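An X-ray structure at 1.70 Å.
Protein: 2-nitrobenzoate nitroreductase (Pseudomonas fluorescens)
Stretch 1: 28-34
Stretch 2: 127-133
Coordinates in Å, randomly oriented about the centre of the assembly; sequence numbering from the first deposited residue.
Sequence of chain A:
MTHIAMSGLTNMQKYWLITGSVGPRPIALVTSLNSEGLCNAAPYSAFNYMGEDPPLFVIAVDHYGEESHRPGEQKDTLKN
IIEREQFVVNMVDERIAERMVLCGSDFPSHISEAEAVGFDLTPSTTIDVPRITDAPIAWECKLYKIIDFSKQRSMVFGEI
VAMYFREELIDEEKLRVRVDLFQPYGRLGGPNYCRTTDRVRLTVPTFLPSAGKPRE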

ATOM      1  N   ALA A  28       4.488   0.923   7.605  1.00 14.88           N
ATOM      2  CA  ALA A  28       5.584   0.088   8.086  1.00 16.79           C
ATOM      3  C   ALA A  28       6.425   0.913   9.053  1.00 19.35           C
ATOM      4  O   ALA A  28       7.125   1.827   8.631  1.00 18.15           O
ATOM      5  CB  ALA A  28       6.441  -0.417   6.918  1.00 19.15           C
ATOM      6  N   LEU A  29       6.342   0.608  10.344  1.00 17.76           N
ATOM      7  CA  LEU A  29       7.211   1.277  11.308  1.00 18.55           C
ATOM      8  C   LEU A  29       8.457   0.408  11.433  1.00 17.10           C
ATOM      9  O   LEU A  29       8.442  -0.613  12.093  1.00 19.31           O
ATOM     10  CB  LEU A  29       6.489   1.469  12.644  1.00 20.55           C
ATOM     11  CG  LEU A  29       7.272   2.096  13.798  1.00 24.32           C
ATOM     12  CD1 LEU A  29       8.011   3.344  13.344  1.00 23.89           C
ATOM     13  CD2 LEU A  29       6.288   2.404  14.925  1.00 26.07           C
ATOM     14  N   VAL A  30       9.500   0.806  10.726  1.00 19.86           N
ATOM     15  CA  VAL A  30      10.709  -0.001  10.578  1.00 18.82           C
ATOM     16  C   VAL A  30      11.662   0.252  11.730  1.00 20.80           C
ATOM     17  O   VAL A  30      12.068   1.401  11.958  1.00 22.56           O
ATOM     18  CB  VAL A  30      11.398   0.303   9.242  1.00 20.85           C
ATOM     19  CG1 VAL A  30      12.701  -0.491   9.091  1.00 22.44           C
ATOM     20  CG2 VAL A  30      10.446  -0.016   8.078  1.00 19.06           C
ATOM     21  N   THR A  31      12.002  -0.815  12.451  1.00 22.67           N
ATOM     22  CA  THR A  31      13.127  -0.758  13.382  1.00 24.74           C
ATOM     23  C   THR A  31      14.355  -1.401  12.737  1.00 26.73           C
ATOM     24  O   THR A  31      14.255  -2.424  12.036  1.00 25.27           O
ATOM     25  CB  THR A  31      12.818  -1.437  14.741  1.00 23.71           C
ATOM     26  OG1 THR A  31      12.170  -2.699  14.549  1.00 25.03           O
ATOM     27  CG2 THR A  31      11.928  -0.537  15.599  1.00 24.53           C
ATOM     28  N   SER A  32      15.504  -0.764  12.954  1.00 24.11           N
ATOM     29  CA  SER A  32      16.761  -1.221  12.373  1.00 26.83           C
ATOM     30  C   SER A  32      17.891  -0.920  13.358  1.00 30.27           C
ATOM     31  O   SER A  32      17.693  -0.158  14.297  1.00 30.88           O
ATOM     32  CB  SER A  32      17.005  -0.550  11.017  1.00 25.91           C
ATOM     33  OG  SER A  32      16.963   0.865  11.103  1.00 29.45           O
ATOM     34  N   LEU A  33      19.058  -1.531  13.160  1.00 28.97           N
ATOM     35  CA  LEU A  33      20.209  -1.287  14.039  1.00 33.39           C
ATOM     36  C   LEU A  33      21.383  -0.656  13.298  1.00 32.80           C
ATOM     37  O   LEU A  33      21.714  -1.071  12.189  1.00 34.14           O
ATOM     38  CB  LEU A  33      20.667  -2.593  14.688  1.00 29.61           C
ATOM     39  CG  LEU A  33      19.719  -3.290  15.653  1.00 30.16           C
ATOM     40  CD1 LEU A  33      20.302  -4.633  16.065  1.00 36.20           C
ATOM     41  CD2 LEU A  33      19.479  -2.410  16.867  1.00 35.61           C
ATOM     42  N   ASN A  34      22.025   0.339  13.909  1.00 36.47           N
ATOM     43  CA  ASN A  34      23.222   0.923  13.303  1.00 39.83           C
ATOM     44  C   ASN A  34      24.492   0.173  13.721  1.00 39.46           C
ATOM     45  O   ASN A  34      24.416  -0.892  14.342  1.00 39.59           O
ATOM     46  CB  ASN A  34      23.349   2.416  13.642  1.00 39.06           C
ATOM     47  CG  ASN A  34      23.643   2.680  15.116  1.00 42.24           C
ATOM     48  OD1 ASN A  34      23.798   1.765  15.921  1.00 45.82           O
ATOM     49  ND2 ASN A  34      23.738   3.954  15.464  1.00 46.46           N
ATOM     50  N   ILE A 127      16.214 -13.005  13.854  1.00 31.61           N
ATOM     51  CA  ILE A 127      17.167 -11.980  13.456  1.00 32.00           C
ATOM     52  C   ILE A 127      17.607 -11.175  14.669  1.00 32.15           C
ATOM     53  O   ILE A 127      17.070 -11.346  15.761  1.00 33.98           O
ATOM     54  CB  ILE A 127      16.580 -11.008  12.390  1.00 30.36           C
ATOM     55  CG1 ILE A 127      15.275 -10.388  12.895  1.00 30.58           C
ATOM     56  CG2 ILE A 127      16.356 -11.709  11.061  1.00 32.36           C
ATOM     57  CD1 ILE A 127      14.732  -9.319  11.974  1.00 28.06           C
ATOM     58  N   ASP A 128      18.570 -10.287  14.467  1.00 31.50           N
ATOM     59  CA  ASP A 128      19.156  -9.528  15.569  1.00 33.34           C
ATOM     60  C   ASP A 128      18.400  -8.245  15.892  1.00 36.83           C
ATOM     61  O   ASP A 128      18.413  -7.780  17.032  1.00 38.65           O
ATOM     62  CB  ASP A 128      20.613  -9.192  15.254  1.00 39.63           C
ATOM     63  CG  ASP A 128      21.493 -10.429  15.185  1.00 41.58           C
ATOM     64  OD1 ASP A 128      21.250 -11.378  15.966  1.00 39.52           O
ATOM     65  OD2 ASP A 128      22.416 -10.451  14.343  1.00 44.33           O
ATOM     66  N   VAL A 129      17.746  -7.667  14.891  1.00 32.39           N
ATOM     67  CA  VAL A 129      17.009  -6.424  15.098  1.00 30.88           C
ATOM     68  C   VAL A 129      15.764  -6.709  15.925  1.00 26.54           C
ATOM     69  O   VAL A 129      15.024  -7.640  15.636  1.00 30.79           O
ATOM     70  CB  VAL A 129      16.615  -5.764  13.754  1.00 28.25           C
ATOM     71  CG1 VAL A 129      15.867  -4.451  13.992  1.00 27.59           C
ATOM     72  CG2 VAL A 129      17.846  -5.521  12.908  1.00 30.16           C
ATOM     73  N   PRO A 130      15.542  -5.916  16.982  1.00 29.70           N
ATOM     74  CA  PRO A 130      14.395  -6.103  17.865  1.00 30.84           C
ATOM     75  C   PRO A 130      13.125  -5.466  17.304  1.00 26.50           C
ATOM     76  O   PRO A 130      13.212  -4.569  16.464  1.00 27.29           O
ATOM     77  CB  PRO A 130      14.826  -5.381  19.139  1.00 29.24           C
ATOM     78  CG  PRO A 130      15.651  -4.264  18.636  1.00 29.91           C
ATOM     79  CD  PRO A 130      16.405  -4.813  17.443  1.00 28.23           C
ATOM     80  N   ARG A 131      11.982  -5.940  17.778  1.00 29.32           N
ATOM     81  CA  ARG A 131      10.695  -5.345  17.471  1.00 24.74           C
ATOM     82  C   ARG A 131      10.314  -4.371  18.572  1.00 34.19           C
ATOM     83  O   ARG A 131      10.915  -4.370  19.650  1.00 30.79           O
ATOM     84  CB  ARG A 131       9.627  -6.415  17.338  1.00 24.07           C
ATOM     85  CG  ARG A 131       9.269  -7.064  18.663  1.00 28.14           C
ATOM     86  CD  ARG A 131       8.081  -7.970  18.510  1.00 28.74           C
ATOM     87  NE  ARG A 131       7.796  -8.755  19.715  1.00 34.06           N
ATOM     88  CZ  ARG A 131       7.111  -8.306  20.763  1.00 34.71           C
ATOM     89  NH1 ARG A 131       6.655  -7.059  20.783  1.00 30.42           N
ATOM     90  NH2 ARG A 131       6.889  -9.104  21.800  1.00 35.03           N
ATOM     91  N   ILE A 132       9.308  -3.548  18.297  1.00 26.06           N
ATOM     92  CA  ILE A 132       8.747  -2.651  19.299  1.00 27.38           C
ATOM     93  C   ILE A 132       7.868  -3.456  20.240  1.00 28.75           C
ATOM     94  O   ILE A 132       7.044  -4.251  19.794  1.00 27.15           O
ATOM     95  CB  ILE A 132       7.953  -1.520  18.626  1.00 27.62           C
ATOM     96  CG1 ILE A 132       8.932  -0.529  17.985  1.00 24.90           C
ATOM     97  CG2 ILE A 132       7.022  -0.829  19.624  1.00 25.97           C
ATOM     98  CD1 ILE A 132       8.287   0.426  17.020  1.00 29.27           C
ATOM     99  N   THR A 133       8.064  -3.281  21.549  1.00 28.76           N
ATOM    100  CA  THR A 133       7.378  -4.131  22.516  1.00 28.43           C
ATOM    101  C   THR A 133       5.859  -4.045  22.360  1.00 26.12           C
ATOM    102  O   THR A 133       5.170  -5.060  22.403  1.00 30.17           O
ATOM    103  CB  THR A 133       7.786  -3.768  23.973  1.00 32.58           C
ATOM    104  OG1 THR A 133       9.201  -3.915  24.117  1.00 33.07           O
ATOM    105  CG2 THR A 133       7.106  -4.690  24.969  1.00 31.65           C
TER

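At the apolar heart of this contact, Leu33 lies against Val129 and Pro130. Its CG sits 4.0 Å from Val129 CG2, and its CD2 comes within 3.9 Å of Pro130 CD, so the leucine touches both a branched aliphatic side chain and the CD carbon of a proline ring. With chi1 in the m well and chi2 in t, Leu33 extends its methyls over this surface, and CD1 also reaches the backbone, 3.8 Å from Asp128 O. Val129, compact and branched at CB, fits close to the strand: its CG1 lies 3.2 Å from Thr31 O and 3.7 Å from Ser32 CA, a tight van der Waals fit against main chain.

A second apolar patch forms where Leu29 CD2 meets Ile132 CD1 at 3.5 Å. Both are buried aliphatic residues whose CA-to-CB bonds point toward the other stretch, so their terminal methyls meet with no polar group to satisfy. Ile132 also serves Thr31, whose methyl CG2 stands 3.8 Å from Ile132 CG1.

The backbone determines which side chains meet. Residues 28-33 form an extended strand, so side chains alternate: Leu29, Thr31 and Leu33 point toward the second stretch, while Val30 and Ser32 point away. The second stretch runs roughly antiparallel, its direction 144° from that of the strand, with CA atoms 5.9 Å apart at Ser32 and Val129 and 6.6 Å apart at Thr31 and Arg131. No backbone-to-backbone hydrogen bond joins the two; side chains pack on one another and on main chain, with one side-chain-to-backbone hydrogen bond.

That polar link belongs to Thr31, which suits a position between the two patches because it carries both a methyl and a hydroxyl. Its OG1 donates a hydrogen bond to Pro130 O, 2.9 Å away. Arg131 points away from the strand, and its NH1 instead bonds Thr133 O at 3.0 Å, bracing its own stretch.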